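PDB 6G44: putative major capsid protein from Cafeteriavirus-dependent mavirus, which probably builds the outer shell of the virophage capsid, assembling as trimers of double jelly-roll subunits. Local coordinates for residues Ser33-Pro38 against Val274-Ile279; Ala124-Leu129 against Pro291-Glu296; His130-Asp135 against Gly423-Phe428; Pro221-Asn226 against Gly280-Thr285. All blocks are in the same frame, centred on the assembly; numbering follows the deposited sequence. Where two conformers were deposited one is given.

Contacts 2 and 3 lie about 8 to 9 Å from the centre of the chain, their own centres about 11 Å apart; both use helix 123-130 or the loop just after it, their strands 286-305 and 425-428 belong to one antiparallel sheet, and they touch where L129 meets V425 and F427. Contact 3 is buried and rests on an amide-ring stack, while the partly buried contact 2 mixes aliphatic packing with two bridging waters. Contacts 1 and 4 lie 30 Å or more from the centre, beside the second subunit. They share the link between strands 258-273 and 286-305, where A275 packs on I282. Contact 1 is mainly apolar; contact 4, at the surface, relies on an arginine bonded to backbone carbonyls.

Contact 1: residues Ser33-Pro38 against Val274-Ile279; sequences SRIGIP and VAPLEI
I35 carries its side of the contact with two methyls that go to different partners. CD1, at the end of the longer branch, meets I279 CG2 at 3.7 Å and the ring of P276 at 4.1 Å (I35 CD1 to P276 CG), its side chain crossing the proline at about a right angle. The other methyl, I35 CG2, rests against the carboxylate of E278, 3.7 Å from OE1 and 3.8 Å from OE2. With CG1 set between the backbone N and the carbonyl carbon (chi1 58°), the longer branch points to P276 and I279 while CG2 is turned to the glutamate. The bend of E278 at chi2 (99°) brings its carboxylate alongside the isoleucine. The 3-10 turn 277-279 places E278 and I279 against I35. The contact joins the end of strand 29-34 to the link between strands 258-273 and 286-305 of this double jelly-roll chain. S33 and R34 pair in parallel with a strand of the second subunit, whose A17 packs on I35; M441 of the third subunit packs on E278. Apolar at its centre with a carboxylate beside it, the contact holds by shape at a three-subunit junction rather than by directional bonds.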
loop_
_atom_site.group_PDB
_atom_site.type_symbol
_atom_site.label_atom_id
_atom_site.label_comp_id
_atom_site.label_asym_id
_atom_site.label_seq_id
_atom_site.Cartn_x
_atom_site.Cartn_y
_atom_site.Cartn_z
ATOM N N SER C 33 21.293 -0.931 -22.554
ATOM C CA SER C 33 22.019 0.178 -21.952
ATOM C C SER C 33 20.967 1.240 -21.631
ATOM O O SER C 33 19.778 0.912 -21.528
ATOM C CB SER C 33 23.113 0.707 -22.867
ATOM O OG SER C 33 23.858 1.747 -22.238
ATOM N N ARG C 34 21.358 2.496 -21.420
ATOM C CA ARG C 34 20.379 3.451 -20.908
ATOM C C ARG C 34 20.737 4.881 -21.256
ATOM O O ARG C 34 21.899 5.239 -21.239
ATOM C CB ARG C 34 20.301 3.310 -19.386
ATOM C CG ARG C 34 19.159 4.078 -18.750
ATOM C CD ARG C 34 19.149 3.863 -17.247
ATOM N NE ARG C 34 18.630 2.536 -16.926
ATOM C CZ ARG C 34 17.351 2.231 -16.673
ATOM N NH1 ARG C 34 16.384 3.153 -16.650
ATOM N NH2 ARG C 34 17.032 0.976 -16.408
ATOM N N ILE C 35 19.703 5.667 -21.548
ATOM C CA ILE C 35 19.805 7.120 -21.554
ATOM C C ILE C 35 18.756 7.598 -20.565
ATOM O O ILE C 35 17.791 6.898 -20.297
ATOM C CB ILE C 35 19.602 7.744 -22.954
ATOM C CG1 ILE C 35 18.245 7.366 -23.557
ATOM C CG2 ILE C 35 20.730 7.329 -23.885
ATOM C CD1 ILE C 35 17.867 8.155 -24.798
ATOM N N GLY C 36 18.951 8.788 -20.002
ATOM C CA GLY C 36 18.039 9.290 -18.972
ATOM C C GLY C 36 18.172 10.775 -18.802
ATOM O O GLY C 36 19.070 11.389 -19.358
ATOM N N ILE C 37 17.260 11.343 -18.035
ATOM C CA ILE C 37 17.268 12.783 -17.776
ATOM C C ILE C 37 18.288 13.035 -16.680
ATOM O O ILE C 37 18.173 12.468 -15.604
ATOM C CB ILE C 37 15.882 13.263 -17.381
ATOM C CG1 ILE C 37 14.915 13.016 -18.552
ATOM C CG2 ILE C 37 15.936 14.746 -16.987
ATOM C CD1 ILE C 37 13.490 13.504 -18.333
ATOM N N PRO C 38 19.312 13.851 -16.942
ATOM C CA PRO C 38 20.368 14.012 -15.956
ATOM C C PRO C 38 20.045 14.924 -14.770
ATOM O O PRO C 38 19.068 15.702 -14.797
ATOM C CB PRO C 38 21.524 14.613 -16.753
ATOM C CG PRO C 38 20.968 15.086 -18.027
ATOM C CD PRO C 38 19.596 14.574 -18.203
ATOM N N VAL C 274 20.839 19.159 -22.384
ATOM C CA VAL C 274 20.879 19.034 -23.817
ATOM C C VAL C 274 20.371 17.656 -24.190
ATOM O O VAL C 274 20.777 16.645 -23.588
ATOM C CB VAL C 274 22.327 19.236 -24.306
ATOM C CG1 VAL C 274 22.445 18.954 -25.795
ATOM C CG2 VAL C 274 22.820 20.642 -23.971
ATOM N N ALA C 275 19.512 17.634 -25.196
ATOM C CA ALA C 275 18.911 16.395 -25.674
ATOM C C ALA C 275 20.022 15.439 -26.096
ATOM O O ALA C 275 20.967 15.843 -26.768
ATOM C CB ALA C 275 17.964 16.687 -26.818
ATOM N N PRO C 276 19.935 14.174 -25.659
ATOM C CA PRO C 276 20.958 13.193 -26.044
ATOM C C PRO C 276 20.952 12.862 -27.538
ATOM O O PRO C 276 19.924 12.958 -28.228
ATOM C CB PRO C 276 20.586 11.967 -25.200
ATOM C CG PRO C 276 19.108 12.061 -25.067
ATOM C CD PRO C 276 18.821 13.545 -24.912
ATOM N N LEU C 277 22.130 12.520 -28.057
ATOM C CA LEU C 277 22.271 12.166 -29.477
ATOM C C LEU C 277 21.275 11.088 -29.926
ATOM O O LEU C 277 20.696 11.140 -31.014
ATOM C CB LEU C 277 23.676 11.604 -29.744
ATOM C CG LEU C 277 24.943 12.432 -29.858
ATOM C CD1 LEU C 277 26.130 11.473 -29.959
ATOM C CD2 LEU C 277 24.869 13.339 -31.080
ATOM N N GLU C 278 21.056 10.112 -29.055
ATOM C CA GLU C 278 20.317 8.921 -29.436
ATOM C C GLU C 278 18.830 9.102 -29.692
ATOM O O GLU C 278 18.201 8.214 -30.255
ATOM C CB GLU C 278 20.514 7.841 -28.381
ATOM C CG GLU C 278 21.953 7.407 -28.197
ATOM C CD GLU C 278 22.658 8.050 -27.019
ATOM O OE1 GLU C 278 23.486 7.357 -26.360
ATOM O OE2 GLU C 278 22.407 9.249 -26.735
ATOM N N ILE C 279 18.241 10.224 -29.285
ATOM C CA ILE C 279 16.815 10.418 -29.583
ATOM C C ILE C 279 16.578 11.068 -30.935
ATOM O O ILE C 279 15.427 11.229 -31.335
ATOM C CB ILE C 279 16.040 11.139 -28.441
ATOM C CG1 ILE C 279 16.531 12.566 -28.185
ATOM C CG2 ILE C 279 16.102 10.312 -27.159
ATOM C CD1 ILE C 279 15.547 13.368 -27.347
#

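Contact 2: residues Ala124-Leu129 against Pro291-Glu296; sequences AQLIKL and PLISLE
The amide of Q125 turns its nitrogen to the side chain of L295 and its oxygen, through waters, to the backbone of I293 and L295. NE2 approaches the aliphatic L295 CB at 4.0 Å, the two side chains crossing at about a right angle. OE1 accepts from two waters, each 2.7 Å away. One of these waters also donates to I293 O at 3.1 Å, and the other accepts from L295 N at 3.0 Å. The chain is fully extended, with CG anti to the backbone N (chi1 180°), which carries the amide from the helix to the strand. Nearer the start of the strand, I293 projects toward the helix; its CG2 meets L129 CD1 at 3.9 Å as the two side chains slide past each other in opposite directions. L126 also packs on I293, though the modelled closeness of that pair is doubtful because L126 has two conformers. Helix 124-129 crosses the strand almost perpendicularly, at 96°, with the axes 9.3 Å apart. It thus packs across the antiparallel sheet holding strands 286-305, 464-482 and 334-341: F473 of strand 464-482 receives both Q125 and L129, and A336 and M338 of strand 334-341 also touch L129.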
loop_
_atom_site.group_PDB
_atom_site.type_symbol
_atom_site.label_atom_id
_atom_site.label_comp_id
_atom_site.label_asym_id
_atom_site.label_seq_id
_atom_site.Cartn_x
_atom_site.Cartn_y
_atom_site.Cartn_z
ATOM N N ALA C 124 -3.989 27.229 -5.608
ATOM C CA ALA C 124 -4.643 26.899 -4.325
ATOM C C ALA C 124 -6.001 26.243 -4.609
ATOM O O ALA C 124 -6.382 25.286 -3.929
ATOM C CB ALA C 124 -4.812 28.147 -3.478
ATOM N N GLN C 125 -6.748 26.780 -5.566
ATOM C CA GLN C 125 -8.048 26.216 -5.961
ATOM C C GLN C 125 -7.853 24.810 -6.569
ATOM O O GLN C 125 -8.628 23.874 -6.257
ATOM C CB GLN C 125 -8.729 27.185 -6.947
ATOM C CG GLN C 125 -10.078 26.784 -7.473
ATOM C CD GLN C 125 -10.604 27.838 -8.426
ATOM O OE1 GLN C 125 -10.182 27.896 -9.582
ATOM N NE2 GLN C 125 -11.534 28.666 -7.946
ATOM N N LEU C 126 -6.824 24.642 -7.393
ATOM C CA LEU C 126 -6.532 23.383 -8.102
ATOM C C LEU C 126 -6.194 22.291 -7.091
ATOM O O LEU C 126 -6.766 21.200 -7.137
ATOM C CB LEU C 126 -5.360 23.511 -9.100
ATOM C CG LEU C 126 -5.457 24.045 -10.538
ATOM C CD1 LEU C 126 -4.063 24.337 -11.070
ATOM C CD2 LEU C 126 -6.146 23.052 -11.456
ATOM N N ILE C 127 -5.308 22.597 -6.155
ATOM C CA ILE C 127 -4.847 21.556 -5.232
ATOM C C ILE C 127 -5.942 21.203 -4.263
ATOM O O ILE C 127 -5.974 20.039 -3.823
ATOM C CB ILE C 127 -3.515 21.947 -4.535
ATOM C CG1 ILE C 127 -2.804 20.742 -3.909
ATOM C CG2 ILE C 127 -3.702 23.012 -3.491
ATOM C CD1 ILE C 127 -2.516 19.595 -4.851
ATOM N N LYS C 128 -6.825 22.132 -3.904
ATOM C CA LYS C 128 -7.908 21.789 -2.981
ATOM C C LYS C 128 -8.781 20.681 -3.548
ATOM O O LYS C 128 -9.280 19.858 -2.784
ATOM C CB LYS C 128 -8.780 23.007 -2.605
ATOM C CG LYS C 128 -9.818 22.735 -1.506
ATOM C CD LYS C 128 -10.539 24.004 -1.067
ATOM C CE LYS C 128 -11.532 23.735 0.068
ATOM N NZ LYS C 128 -12.263 24.957 0.539
ATOM N N LEU C 129 -8.977 20.652 -4.861
ATOM C CA LEU C 129 -9.713 19.567 -5.526
ATOM C C LEU C 129 -8.836 18.364 -5.770
ATOM O O LEU C 129 -9.212 17.229 -5.457
ATOM C CB LEU C 129 -10.257 20.012 -6.884
ATOM C CG LEU C 129 -11.456 20.912 -6.883
ATOM C CD1 LEU C 129 -11.689 21.422 -8.299
ATOM C CD2 LEU C 129 -12.664 20.113 -6.435
ATOM N N PRO C 291 -4.849 19.938 -18.230
ATOM C CA PRO C 291 -6.268 20.119 -17.881
ATOM C C PRO C 291 -6.612 21.507 -17.385
ATOM O O PRO C 291 -5.811 22.127 -16.697
ATOM C CB PRO C 291 -6.494 19.100 -16.764
ATOM C CG PRO C 291 -5.364 18.146 -16.816
ATOM C CD PRO C 291 -4.223 18.804 -17.517
ATOM N N LEU C 292 -7.803 21.984 -17.748
ATOM C CA LEU C 292 -8.269 23.310 -17.339
ATOM C C LEU C 292 -9.375 23.177 -16.280
ATOM O O LEU C 292 -10.437 22.629 -16.542
ATOM C CB LEU C 292 -8.802 24.051 -18.569
ATOM C CG LEU C 292 -9.263 25.479 -18.343
ATOM C CD1 LEU C 292 -8.103 26.363 -17.911
ATOM C CD2 LEU C 292 -9.881 25.974 -19.646
ATOM N N ILE C 293 -9.097 23.647 -15.081
ATOM C CA ILE C 293 -10.040 23.574 -13.959
ATOM C C ILE C 293 -10.592 24.969 -13.765
ATOM O O ILE C 293 -9.810 25.938 -13.645
ATOM C CB ILE C 293 -9.353 23.097 -12.671
ATOM C CG1 ILE C 293 -8.954 21.617 -12.765
ATOM C CG2 ILE C 293 -10.288 23.261 -11.480
ATOM C CD1 ILE C 293 -7.849 21.233 -13.730
ATOM N N SER C 294 -11.912 25.080 -13.687
ATOM C CA SER C 294 -12.619 26.374 -13.635
ATOM C C SER C 294 -13.745 26.308 -12.625
ATOM O O SER C 294 -14.432 25.305 -12.583
ATOM C CB SER C 294 -13.254 26.690 -14.996
ATOM O OG SER C 294 -12.306 26.733 -16.046
ATOM N N LEU C 295 -13.977 27.395 -11.892
ATOM C CA LEU C 295 -15.181 27.534 -11.088
ATOM C C LEU C 295 -16.298 27.922 -12.057
ATOM O O LEU C 295 -16.235 28.973 -12.716
ATOM C CB LEU C 295 -14.985 28.608 -10.023
ATOM C CG LEU C 295 -16.241 28.890 -9.170
ATOM C CD1 LEU C 295 -16.590 27.670 -8.329
ATOM C CD2 LEU C 295 -15.974 30.107 -8.318
ATOM N N GLU C 296 -17.294 27.065 -12.182
ATOM C CA GLU C 296 -18.413 27.308 -13.101
ATOM C C GLU C 296 -19.540 28.086 -12.457
ATOM O O GLU C 296 -20.246 28.849 -13.141
ATOM C CB GLU C 296 -18.978 26.014 -13.640
ATOM C CG GLU C 296 -18.053 25.289 -14.572
ATOM C CD GLU C 296 -17.800 26.009 -15.885
ATOM O OE1 GLU C 296 -18.627 26.862 -16.325
ATOM O OE2 GLU C 296 -16.753 25.696 -16.478
HETATM O O HOH W 1 -8.471 26.163 -10.850
HETATM O O HOH W 2 -11.550 29.169 -11.484
#

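Contact 3: residues His130-Asp135 against Gly423-Phe428; sequences HQYNAD and GSVIFF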
loop_
_atom_site.group_PDB
_atom_site.type_symbol
_atom_site.label_atom_id
_atom_site.label_comp_id
_atom_site.label_asym_id
_atom_site.label_seq_id
_atom_site.Cartn_x
_atom_site.Cartn_y
_atom_site.Cartn_z
ATOM N N HIS C 130 -7.664 18.592 -6.342
ATOM C CA HIS C 130 -6.773 17.553 -6.808
ATOM C C HIS C 130 -6.358 16.608 -5.693
ATOM O O HIS C 130 -6.176 15.397 -5.915
ATOM C CB HIS C 130 -5.527 18.190 -7.454
ATOM C CG HIS C 130 -4.594 17.216 -8.082
ATOM N ND1 HIS C 130 -4.942 16.475 -9.186
ATOM C CD2 HIS C 130 -3.316 16.894 -7.798
ATOM C CE1 HIS C 130 -3.915 15.725 -9.540
ATOM N NE2 HIS C 130 -2.919 15.951 -8.709
ATOM N N GLN C 131 -6.191 17.143 -4.480
ATOM C CA GLN C 131 -5.765 16.308 -3.342
ATOM C C GLN C 131 -6.745 15.174 -3.041
ATOM O O GLN C 131 -6.358 14.182 -2.407
ATOM C CB GLN C 131 -5.540 17.151 -2.064
ATOM C CG GLN C 131 -6.795 17.758 -1.483
ATOM C CD GLN C 131 -6.555 18.758 -0.370
ATOM O OE1 GLN C 131 -5.482 18.792 0.225
ATOM N NE2 GLN C 131 -7.562 19.596 -0.084
ATOM N N TYR C 132 -7.999 15.339 -3.471
ATOM C CA TYR C 132 -9.063 14.371 -3.148
ATOM C C TYR C 132 -9.250 13.309 -4.199
ATOM O O TYR C 132 -9.958 12.344 -3.925
ATOM C CB TYR C 132 -10.405 15.052 -2.919
ATOM C CG TYR C 132 -10.472 15.837 -1.654
ATOM C CD1 TYR C 132 -10.422 15.209 -0.416
ATOM C CD2 TYR C 132 -10.595 17.208 -1.673
ATOM C CE1 TYR C 132 -10.508 15.932 0.759
ATOM C CE2 TYR C 132 -10.680 17.942 -0.506
ATOM C CZ TYR C 132 -10.642 17.309 0.712
ATOM O OH TYR C 132 -10.710 18.066 1.862
ATOM N N ASN C 133 -8.725 13.450 -5.402
ATOM C CA ASN C 133 -8.930 12.329 -6.355
ATOM C C ASN C 133 -7.758 11.917 -7.199
ATOM O O ASN C 133 -7.921 11.086 -8.104
ATOM C CB ASN C 133 -10.212 12.522 -7.179
ATOM C CG ASN C 133 -10.017 13.463 -8.315
ATOM O OD1 ASN C 133 -9.143 14.332 -8.276
ATOM N ND2 ASN C 133 -10.799 13.285 -9.358
ATOM N N ALA C 134 -6.573 12.382 -6.836
ATOM C CA ALA C 134 -5.339 11.932 -7.418
ATOM C C ALA C 134 -4.840 10.672 -6.778
ATOM O O ALA C 134 -5.227 10.286 -5.674
ATOM C CB ALA C 134 -4.280 13.025 -7.287
ATOM N N ASP C 135 -3.936 10.016 -7.478
ATOM C CA ASP C 135 -3.227 8.898 -6.919
ATOM C C ASP C 135 -2.353 9.335 -5.721
ATOM O O ASP C 135 -1.491 10.195 -5.881
ATOM C CB ASP C 135 -2.355 8.310 -8.038
ATOM C CG ASP C 135 -1.544 7.125 -7.595
ATOM O OD1 ASP C 135 -1.651 6.676 -6.432
ATOM O OD2 ASP C 135 -0.785 6.625 -8.453
ATOM N N GLY C 423 -15.786 16.606 5.432
ATOM C CA GLY C 423 -16.907 16.864 4.528
ATOM C C GLY C 423 -16.627 16.440 3.095
ATOM O O GLY C 423 -15.629 15.791 2.812
ATOM N N SER C 424 -17.561 16.776 2.198
ATOM C CA SER C 424 -17.680 16.112 0.892
ATOM C C SER C 424 -17.061 16.846 -0.279
ATOM O O SER C 424 -17.154 18.071 -0.386
ATOM C CB SER C 424 -19.144 15.886 0.531
ATOM O OG SER C 424 -19.911 15.399 1.608
ATOM N N VAL C 425 -16.509 16.072 -1.202
ATOM C CA VAL C 425 -16.327 16.528 -2.585
ATOM C C VAL C 425 -16.904 15.453 -3.473
ATOM O O VAL C 425 -16.528 14.288 -3.352
ATOM C CB VAL C 425 -14.849 16.764 -2.963
ATOM C CG1 VAL C 425 -14.723 17.228 -4.402
ATOM C CG2 VAL C 425 -14.237 17.807 -2.027
ATOM N N ILE C 426 -17.828 15.835 -4.346
ATOM C CA ILE C 426 -18.470 14.869 -5.245
ATOM C C ILE C 426 -17.990 15.107 -6.674
ATOM O O ILE C 426 -18.312 16.134 -7.275
ATOM C CB ILE C 426 -20.008 14.875 -5.164
ATOM C CG1 ILE C 426 -20.471 14.568 -3.740
ATOM C CG2 ILE C 426 -20.597 13.863 -6.150
ATOM C CD1 ILE C 426 -21.930 14.902 -3.475
ATOM N N PHE C 427 -17.245 14.163 -7.215
ATOM C CA PHE C 427 -16.785 14.178 -8.593
ATOM C C PHE C 427 -17.763 13.390 -9.434
ATOM O O PHE C 427 -18.108 12.248 -9.073
ATOM C CB PHE C 427 -15.390 13.552 -8.717
ATOM C CG PHE C 427 -14.300 14.335 -8.033
ATOM C CD1 PHE C 427 -13.699 15.411 -8.671
ATOM C CD2 PHE C 427 -13.835 13.992 -6.752
ATOM C CE1 PHE C 427 -12.674 16.112 -8.059
ATOM C CE2 PHE C 427 -12.794 14.694 -6.157
ATOM C CZ PHE C 427 -12.234 15.779 -6.807
ATOM N N PHE C 428 -18.272 13.979 -10.526
ATOM C CA PHE C 428 -19.148 13.244 -11.467
ATOM C C PHE C 428 -18.873 13.669 -12.902
ATOM O O PHE C 428 -18.439 14.802 -13.144
ATOM C CB PHE C 428 -20.644 13.389 -11.111
ATOM C CG PHE C 428 -21.236 14.746 -11.429
ATOM C CD1 PHE C 428 -21.820 14.993 -12.660
ATOM C CD2 PHE C 428 -21.266 15.766 -10.466
ATOM C CE1 PHE C 428 -22.344 16.245 -12.959
ATOM C CE2 PHE C 428 -21.818 16.995 -10.753
ATOM C CZ PHE C 428 -22.357 17.243 -12.012
#
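N133 lays its amide flat over the ring of F427, the two planes only 1° apart. N133 ND2 stands 3.5 Å above the ring plane, over its centre, and N133 CG lies 3.5 Å from F427 CZ, while the oxygen end of the amide reaches past the rim near CZ. N133 CB adds a CH-pi contact to the same face, 4.0 Å from the ring centroid and 28° off the normal. With CG placed between the backbone N and the carbonyl carbon, chi1 (80°) folds the amide over the phenyl ring, so that CB and the amide lie on one face. Strand neighbour V425 backs the opposite face, its CG1 3.6 Å above the plane and toward the rim, so that F427 is sandwiched between loop and strand. At the ring edge Y132 CB comes within 4.0 Å of F427 CE2. The Y132 and V425 side chains cross at about a right angle, Y132 CD2 meeting V425 CG2 at 3.7 Å. The backbone of the turn is drawn together at H130 O, which accepts from both N133 N and A134 N. N385 ties the two sides: its backbone O accepts from N133 ND2, while its own ND2 bonds F427 O. The contact joins the loop between helices 123-130 and 136-142 to strand 425-428, which belongs to the C-terminal part of this double jelly-roll chain. N133 ND2 is thus satisfied by N385 O while the flat side of the amide lies on the phenyl ring.

Contact 4: residues Pro221-Asn226 against Gly280-Thr285; sequences PFRNLN and GDIPKT
R223 reaches out from its strand and turns the edge of its guanidinium toward the backbone of P283 and K284. NH1 donates to P283 O at 2.7 Å, a short bond whose N-H points well off the oxygen (132°). NH2 donates to K284 O at 2.9 Å along a straighter path (149°), but it approaches from above the plane of that carbonyl and not from a lone pair. NH1 adds a weak bond to K284 O at 3.4 Å, so this oxygen is held mainly by NH2 and only weakly by NH1. Both carbonyl oxygens lie somewhat out of the guanidinium plane. The side chain starts extended, with CG opposite the backbone N across CA-CB, and bends at chi3 (49°), which swings the group round to face the two carbonyls. I282 stands alongside, its CG2 3.8 Å from NH1 and oblique to the guanidinium. A water lies between them, 2.9 Å from I282 O, to which it may donate, and takes a weak bond from R223 NH1 at 2.8 Å. The arginine comes from the start of strand 222-235, in the larger antiparallel sheet of this double jelly-roll protein, and the carbonyls belong to the link that leads from strand 258-273 into strand 286-305. NH2 has a further partner in S482 OG, which probably helps fix the rotation of the group. F222, the residue before R223, stacks its ring on that of Y288, just past the link. W23 of the second subunit packs on P221, I282 and P283.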
loop_
_atom_site.group_PDB
_atom_site.type_symbol
_atom_site.label_atom_id
_atom_site.label_comp_id
_atom_site.label_asym_id
_atom_site.label_seq_id
_atom_site.Cartn_x
_atom_site.Cartn_y
_atom_site.Cartn_z
ATOM N N PRO C 221 9.575 16.727 -21.069
ATOM C CA PRO C 221 10.275 18.004 -20.979
ATOM C C PRO C 221 9.686 19.096 -21.868
ATOM O O PRO C 221 9.053 18.796 -22.884
ATOM C CB PRO C 221 11.687 17.653 -21.494
ATOM C CG PRO C 221 11.794 16.187 -21.423
ATOM C CD PRO C 221 10.422 15.684 -21.669
ATOM N N PHE C 222 9.905 20.338 -21.452
ATOM C CA PHE C 222 9.698 21.509 -22.320
ATOM C C PHE C 222 10.957 21.794 -23.145
ATOM O O PHE C 222 12.041 21.439 -22.739
ATOM C CB PHE C 222 9.284 22.702 -21.469
ATOM C CG PHE C 222 7.926 22.523 -20.860
ATOM C CD1 PHE C 222 6.797 22.602 -21.670
ATOM C CD2 PHE C 222 7.778 22.255 -19.505
ATOM C CE1 PHE C 222 5.545 22.413 -21.143
ATOM C CE2 PHE C 222 6.505 22.065 -18.978
ATOM C CZ PHE C 222 5.416 22.145 -19.801
ATOM N N ARG C 223 10.766 22.439 -24.288
ATOM C CA ARG C 223 11.809 22.668 -25.296
ATOM C C ARG C 223 12.008 24.179 -25.538
ATOM O O ARG C 223 11.048 24.881 -25.857
ATOM C CB ARG C 223 11.393 21.956 -26.616
ATOM C CG ARG C 223 12.318 22.184 -27.832
ATOM C CD ARG C 223 11.785 21.663 -29.142
ATOM N NE ARG C 223 10.394 22.067 -29.429
ATOM C CZ ARG C 223 9.655 21.537 -30.380
ATOM N NH1 ARG C 223 10.175 20.637 -31.209
ATOM N NH2 ARG C 223 8.393 21.908 -30.523
ATOM N N ASN C 224 13.250 24.631 -25.425
ATOM C CA ASN C 224 13.684 25.938 -25.947
ATOM C C ASN C 224 12.863 27.086 -25.380
ATOM O O ASN C 224 12.298 27.885 -26.114
ATOM C CB ASN C 224 13.635 25.933 -27.498
ATOM C CG ASN C 224 14.582 24.934 -28.117
ATOM O OD1 ASN C 224 15.570 24.506 -27.498
ATOM N ND2 ASN C 224 14.292 24.559 -29.382
ATOM N N LEU C 225 12.820 27.150 -24.051
ATOM C CA LEU C 225 12.115 28.224 -23.338
ATOM C C LEU C 225 12.922 29.512 -23.306
ATOM O O LEU C 225 13.508 29.926 -22.324
ATOM C CB LEU C 225 11.712 27.755 -21.947
ATOM C CG LEU C 225 10.835 26.514 -21.884
ATOM C CD1 LEU C 225 10.505 26.225 -20.412
ATOM C CD2 LEU C 225 9.550 26.615 -22.685
ATOM N N ASN C 226 12.919 30.167 -24.457
ATOM C CA ASN C 226 13.675 31.378 -24.670
ATOM C C ASN C 226 13.085 32.585 -23.934
ATOM O O ASN C 226 13.809 33.480 -23.534
ATOM C CB ASN C 226 13.735 31.571 -26.201
ATOM C CG ASN C 226 14.729 32.590 -26.630
ATOM O OD1 ASN C 226 15.867 32.629 -26.165
ATOM N ND2 ASN C 226 14.290 33.438 -27.508
ATOM N N GLY C 280 17.645 11.427 -31.648
ATOM C CA GLY C 280 17.501 11.954 -32.997
ATOM C C GLY C 280 16.805 13.299 -33.028
ATOM O O GLY C 280 16.962 14.120 -32.110
ATOM N N ASP C 281 16.037 13.521 -34.092
ATOM C CA ASP C 281 15.283 14.750 -34.259
ATOM C C ASP C 281 14.070 14.740 -33.329
ATOM O O ASP C 281 13.312 13.772 -33.289
ATOM C CB ASP C 281 14.841 14.928 -35.724
ATOM C CG ASP C 281 16.019 15.114 -36.684
ATOM O OD1 ASP C 281 17.172 15.302 -36.239
ATOM O OD2 ASP C 281 15.784 15.094 -37.908
ATOM N N ILE C 282 13.914 15.813 -32.565
ATOM C CA ILE C 282 12.711 16.005 -31.735
ATOM C C ILE C 282 11.607 16.444 -32.694
ATOM O O ILE C 282 11.839 17.288 -33.559
ATOM C CB ILE C 282 12.957 17.062 -30.647
ATOM C CG1 ILE C 282 13.998 16.532 -29.655
ATOM C CG2 ILE C 282 11.664 17.440 -29.914
ATOM C CD1 ILE C 282 14.465 17.558 -28.649
ATOM N N PRO C 283 10.400 15.870 -32.555
ATOM C CA PRO C 283 9.325 16.273 -33.451
ATOM C C PRO C 283 9.047 17.772 -33.451
ATOM O O PRO C 283 9.293 18.455 -32.465
ATOM C CB PRO C 283 8.102 15.532 -32.897
ATOM C CG PRO C 283 8.652 14.393 -32.143
ATOM C CD PRO C 283 9.967 14.831 -31.597
ATOM N N LYS C 284 8.546 18.281 -34.570
ATOM C CA LYS C 284 8.277 19.710 -34.720
ATOM C C LYS C 284 7.258 20.222 -33.709
ATOM O O LYS C 284 7.443 21.289 -33.144
ATOM C CB LYS C 284 7.791 20.024 -36.136
ATOM C CG LYS C 284 8.811 19.766 -37.235
ATOM C CD LYS C 284 8.204 20.085 -38.597
ATOM C CE LYS C 284 8.728 19.161 -39.688
ATOM N NZ LYS C 284 10.205 19.226 -39.825
ATOM N N THR C 285 6.183 19.460 -33.509
ATOM C CA THR C 285 5.097 19.884 -32.641
ATOM C C THR C 285 4.892 18.887 -31.523
ATOM O O THR C 285 4.566 17.729 -31.787
ATOM C CB THR C 285 3.793 20.079 -33.432
ATOM O OG1 THR C 285 4.019 21.066 -34.441
ATOM C CG2 THR C 285 2.669 20.571 -32.545
HETATM O O HOH W 3 12.279 20.079 -32.908
#